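SorB (Sorangium cellulosum, PDB 6B2V) contributes the module-nine pyran synthase domain, the part described here, to the sorangicin polyketide assembly line, where it probably closes a pyran ring in the growing chain. Local coordinates at residues A73-A78 with V105-A110; V65-M70 with V124-L129. All blocks are in the same frame, centred on the assembly; numbering follows the deposited sequence.

Overall arrangement
Both contacts join one element, helix 64-77, to the curved antiparallel sheet of the N-terminal hotdog fold, and both are buried. Contact 1 takes the C-terminal end of the helix against strand 101-110, and its centre lies about 18 Å from that of the chain; contact 2, whose centre lies about 9 Å from it, sets an earlier turn on strand 123-132. The two contact centres are about 11 Å apart, and contact 1 is nested along the chain within the loop that contact 2 closes. Contact 1 joins apolar side chains to one another and to the helix backbone, whereas contact 2 adds a tyrosine and a histidine whose ring nitrogens are hydrogen-bonded. V105 of contact 1 packs on M70 of the helix segment in contact 2.

Contact 1. Residues A73-A78 with V105-A110; sequences AAAEAA and VVLSDA
A74 and A75, in the last turn of helix 64-77, pack on V105 and L107, in the hotdog fold, where an antiparallel sheet wraps round one long helix. The helix 73-77 and strand 105-110 axes are 9.6 Å apart at their closest and make an angle of 61° between their chain directions. V105 and L107, two residues apart on the strand, both send their side chains to the helix side, while the intervening V106 points away from it. Of the two alanines, A74 alone aims its CB at the strand. With alanines at these positions, the backbone of the helix lies within reach of L107.

The two strand residues use different means. V105 meets the helix methyl to methyl, with its CG1 3.7 Å from CB of A74; chi1 of 57° sets this branch between the backbone N and the carbonyl carbon. L107 reaches further along the helix with an extended chain (chi2 179°), and its CD1 lies against backbone more than side chain, 3.9 Å from CA of A75 and 4.1 Å from the carbonyl O of A74. CB of A75 is a looser neighbour at 4.4 Å from CD1 of L107.

The surrounding sheet completes the packing: F44 of strand 41-48 touches A74, L130 of strand 123-132 touches both A75 and L107, and Y116 of strand 113-120 lies against L107. Past the helix end, A78 has left helical geometry, its N bonding weakly to the carbonyl oxygens of A74 and A75. Its CB still faces the strand, 4.6 Å from CD1 of L107.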
loop_
_atom_site.group_PDB
_atom_site.type_symbol
_atom_site.label_atom_id
_atom_site.label_comp_id
_atom_site.label_asym_id
_atom_site.label_seq_id
_atom_site.Cartn_x
_atom_site.Cartn_y
_atom_site.Cartn_z
ATOM N N ALA A 73 8.178 -8.935 3.743
ATOM C CA ALA A 73 8.185 -10.335 4.090
ATOM C C ALA A 73 9.519 -10.978 3.726
ATOM O O ALA A 73 10.012 -11.793 4.446
ATOM C CB ALA A 73 7.045 -11.035 3.437
ATOM N N ALA A 74 10.081 -10.607 2.596
ATOM C CA ALA A 74 11.370 -11.158 2.194
ATOM C C ALA A 74 12.478 -10.744 3.154
ATOM O O ALA A 74 13.334 -11.507 3.465
ATOM C CB ALA A 74 11.709 -10.783 0.763
ATOM N N ALA A 75 12.458 -9.503 3.570
ATOM C CA ALA A 75 13.414 -9.025 4.519
ATOM C C ALA A 75 13.253 -9.748 5.859
ATOM O O ALA A 75 14.231 -10.036 6.487
ATOM C CB ALA A 75 13.300 -7.531 4.690
ATOM N N GLU A 76 12.013 -10.012 6.274
ATOM C CA GLU A 76 11.743 -10.744 7.523
ATOM C C GLU A 76 12.286 -12.144 7.397
ATOM O O GLU A 76 12.793 -12.676 8.329
ATOM C CB GLU A 76 10.251 -10.761 7.925
ATOM C CG GLU A 76 9.995 -11.147 9.353
ATOM C CD GLU A 76 8.618 -10.786 9.871
ATOM O OE1 GLU A 76 8.520 -10.329 10.998
ATOM O OE2 GLU A 76 7.667 -10.991 9.167
ATOM N N ALA A 77 12.194 -12.735 6.216
ATOM C CA ALA A 77 12.720 -14.074 5.962
ATOM C C ALA A 77 14.217 -14.155 6.017
ATOM O O ALA A 77 14.771 -15.160 6.393
ATOM C CB ALA A 77 12.194 -14.676 4.695
ATOM N N ALA A 78 14.847 -13.044 5.726
ATOM C CA ALA A 78 16.284 -12.903 5.774
ATOM C C ALA A 78 16.749 -12.466 7.154
ATOM O O ALA A 78 17.776 -11.924 7.248
ATOM C CB ALA A 78 16.740 -11.907 4.752
ATOM N N VAL A 105 12.244 -11.013 -5.751
ATOM C CA VAL A 105 12.616 -9.804 -5.087
ATOM C C VAL A 105 14.048 -9.952 -4.641
ATOM O O VAL A 105 14.367 -10.882 -3.996
ATOM C CB VAL A 105 11.667 -9.463 -3.916
ATOM C CG1 VAL A 105 11.595 -10.568 -2.920
ATOM C CG2 VAL A 105 12.079 -8.193 -3.238
ATOM N N VAL A 106 14.874 -8.998 -4.998
ATOM C CA VAL A 106 16.279 -8.991 -4.660
ATOM C C VAL A 106 16.581 -7.878 -3.662
ATOM O O VAL A 106 16.197 -6.779 -3.848
ATOM C CB VAL A 106 17.119 -8.770 -5.932
ATOM C CG1 VAL A 106 18.605 -8.730 -5.629
ATOM C CG2 VAL A 106 16.856 -9.857 -6.911
ATOM N N LEU A 107 17.295 -8.216 -2.607
ATOM C CA LEU A 107 17.667 -7.286 -1.580
ATOM C C LEU A 107 19.150 -7.039 -1.638
ATOM O O LEU A 107 19.863 -7.952 -1.701
ATOM C CB LEU A 107 17.359 -7.880 -0.228
ATOM C CG LEU A 107 15.931 -8.344 0.016
ATOM C CD1 LEU A 107 15.804 -8.935 1.417
ATOM C CD2 LEU A 107 15.004 -7.162 -0.137
ATOM N N SER A 108 19.564 -5.800 -1.613
ATOM C CA SER A 108 20.962 -5.426 -1.657
ATOM C C SER A 108 21.293 -4.396 -0.582
ATOM O O SER A 108 20.467 -3.685 -0.154
ATOM C CB SER A 108 21.298 -4.884 -3.009
ATOM O OG SER A 108 20.537 -3.758 -3.294
ATOM N N ASP A 109 22.547 -4.336 -0.169
ATOM C CA ASP A 109 22.929 -3.439 0.890
ATOM C C ASP A 109 22.741 -1.987 0.517
ATOM O O ASP A 109 23.014 -1.598 -0.546
ATOM C CB ASP A 109 24.393 -3.680 1.299
ATOM C CG ASP A 109 24.599 -4.975 2.051
ATOM O OD1 ASP A 109 23.754 -5.890 2.019
ATOM O OD2 ASP A 109 25.675 -5.109 2.653
ATOM N N ALA A 110 22.201 -1.216 1.440
ATOM C CA ALA A 110 21.964 0.220 1.325
ATOM C C ALA A 110 22.110 0.869 2.694
ATOM O O ALA A 110 22.072 0.219 3.697
ATOM C CB ALA A 110 20.592 0.543 0.766
#

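Contact 2. Residues V65-M70 with V124-L129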
loop_
_atom_site.group_PDB
_atom_site.type_symbol
_atom_site.label_atom_id
_atom_site.label_comp_id
_atom_site.label_asym_id
_atom_site.label_seq_id
_atom_site.Cartn_x
_atom_site.Cartn_y
_atom_site.Cartn_z
ATOM N N VAL A 65 0.293 -2.345 -3.404
ATOM C CA VAL A 65 0.481 -2.532 -2.011
ATOM C C VAL A 65 1.070 -3.889 -1.660
ATOM O O VAL A 65 1.668 -4.044 -0.667
ATOM C CB VAL A 65 -0.808 -2.142 -1.240
ATOM C CG1 VAL A 65 -1.844 -3.232 -1.215
ATOM C CG2 VAL A 65 -0.566 -1.399 0.033
ATOM N N ALA A 66 0.785 -4.893 -2.474
ATOM C CA ALA A 66 1.308 -6.237 -2.265
ATOM C C ALA A 66 2.811 -6.311 -2.454
ATOM O O ALA A 66 3.426 -7.131 -1.896
ATOM C CB ALA A 66 0.592 -7.278 -3.090
ATOM N N TYR A 67 3.368 -5.440 -3.286
ATOM C CA TYR A 67 4.807 -5.419 -3.463
ATOM C C TYR A 67 5.505 -4.997 -2.193
ATOM O O TYR A 67 6.587 -5.413 -1.923
ATOM C CB TYR A 67 5.208 -4.498 -4.617
ATOM C CG TYR A 67 4.749 -4.929 -6.014
ATOM C CD1 TYR A 67 5.401 -5.917 -6.689
ATOM C CD2 TYR A 67 3.759 -4.273 -6.652
ATOM C CE1 TYR A 67 5.000 -6.295 -7.936
ATOM C CE2 TYR A 67 3.345 -4.641 -7.891
ATOM C CZ TYR A 67 3.967 -5.641 -8.544
ATOM O OH TYR A 67 3.549 -5.941 -9.793
ATOM N N LEU A 68 4.897 -4.068 -1.479
ATOM C CA LEU A 68 5.446 -3.582 -0.249
ATOM C C LEU A 68 5.468 -4.696 0.761
ATOM O O LEU A 68 6.393 -4.863 1.446
ATOM C CB LEU A 68 4.645 -2.405 0.309
ATOM C CG LEU A 68 4.570 -1.159 -0.570
ATOM C CD1 LEU A 68 3.695 -0.097 0.021
ATOM C CD2 LEU A 68 5.938 -0.591 -0.871
ATOM N N GLU A 69 4.373 -5.413 0.827
ATOM C CA GLU A 69 4.294 -6.553 1.739
ATOM C C GLU A 69 5.306 -7.654 1.359
ATOM O O GLU A 69 5.890 -8.246 2.185
ATOM C CB GLU A 69 2.851 -7.098 1.813
ATOM C CG GLU A 69 2.645 -8.400 2.600
ATOM C CD GLU A 69 2.801 -8.271 4.099
ATOM O OE1 GLU A 69 2.860 -7.202 4.610
ATOM O OE2 GLU A 69 2.854 -9.305 4.723
ATOM N N MET A 70 5.477 -7.897 0.079
ATOM C CA MET A 70 6.421 -8.891 -0.372
ATOM C C MET A 70 7.852 -8.518 0.010
ATOM O O MET A 70 8.572 -9.335 0.494
ATOM C CB MET A 70 6.303 -9.102 -1.887
ATOM C CG MET A 70 7.209 -10.202 -2.400
ATOM S SD MET A 70 7.029 -10.313 -4.204
ATOM C CE MET A 70 8.013 -11.772 -4.545
ATOM N N VAL A 124 10.760 -4.926 -14.602
ATOM C CA VAL A 124 10.844 -4.502 -13.235
ATOM C C VAL A 124 9.480 -3.939 -12.846
ATOM O O VAL A 124 8.894 -3.201 -13.546
ATOM C CB VAL A 124 11.949 -3.509 -13.032
ATOM C CG1 VAL A 124 11.936 -2.946 -11.627
ATOM C CG2 VAL A 124 13.272 -4.171 -13.344
ATOM N N HIS A 125 8.976 -4.401 -11.715
ATOM C CA HIS A 125 7.656 -3.985 -11.249
ATOM C C HIS A 125 7.629 -2.991 -10.103
ATOM O O HIS A 125 6.808 -2.133 -10.053
ATOM C CB HIS A 125 6.838 -5.234 -10.869
ATOM C CG HIS A 125 6.749 -6.246 -11.964
ATOM N ND1 HIS A 125 6.023 -6.034 -13.104
ATOM C CD2 HIS A 125 7.347 -7.441 -12.126
ATOM C CE1 HIS A 125 6.161 -7.062 -13.904
ATOM N NE2 HIS A 125 6.966 -7.930 -13.337
ATOM N N ALA A 126 8.594 -3.127 -9.207
ATOM C CA ALA A 126 8.690 -2.275 -8.078
ATOM C C ALA A 126 10.100 -2.222 -7.525
ATOM O O ALA A 126 10.816 -3.131 -7.655
ATOM C CB ALA A 126 7.742 -2.780 -6.996
ATOM N N ARG A 127 10.414 -1.132 -6.874
ATOM C CA ARG A 127 11.650 -0.958 -6.170
ATOM C C ARG A 127 11.478 0.020 -5.031
ATOM O O ARG A 127 10.551 0.735 -4.946
ATOM C CB ARG A 127 12.762 -0.490 -7.082
ATOM C CG ARG A 127 12.688 0.964 -7.409
ATOM C CD ARG A 127 13.846 1.423 -8.227
ATOM N NE ARG A 127 14.022 2.841 -8.099
ATOM C CZ ARG A 127 14.459 3.596 -9.080
ATOM N NH1 ARG A 127 14.728 3.011 -10.223
ATOM N NH2 ARG A 127 14.596 4.886 -8.913
ATOM N N GLY A 128 12.417 -0.010 -4.135
ATOM C CA GLY A 128 12.401 0.872 -3.019
ATOM C C GLY A 128 13.478 0.563 -2.008
ATOM O O GLY A 128 14.328 -0.210 -2.273
ATOM N N LEU A 129 13.334 1.163 -0.837
ATOM C CA LEU A 129 14.294 0.990 0.230
ATOM C C LEU A 129 13.640 0.460 1.493
ATOM O O LEU A 129 12.719 1.008 1.930
ATOM C CB LEU A 129 14.913 2.322 0.601
ATOM C CG LEU A 129 15.721 3.095 -0.421
ATOM C CD1 LEU A 129 16.048 4.475 0.108
ATOM C CD2 LEU A 129 16.996 2.367 -0.764
#
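H125, which packs on Y67, has its imidazole held at both nitrogens: ND1 bonds to the carbonyl O of S92 and NE2 to OG of S120. The two bonds should fix the rotation of the ring while satisfying the polar atoms of a buried side chain. The site lies where helix 64-77 of the N-terminal hotdog fold rests on strand 123-132. Here the strand carries a classic beta bulge, H125 and A126 both standing opposite V118, and both consecutive residues direct their CB atoms at the helix.

Y67 spans the two. Its CG lies anti to the carbonyl carbon (chi1 -65°), which carries the ring out from the helix along the bulge. Near the root of the ring, CB of A126 sits 3.8 Å from CG of Y67 and forms an off-centre CH-pi contact, 4.2 Å from the ring centroid and 28° from the ring normal. At the far end, CE1 of Y67 is 3.6 Å from CB of H125, and the two side chains cross at a slant, the imidazole lying past the hydroxyl and off to one side of the phenol. F62, L94, L103 and V118 also contact the tyrosine, and L103 touches H125 as well. The phenol oxygen meets carbon here: OH of Y67 lies 3.5 Å from CB of H125 and 3.9 Å from its CG.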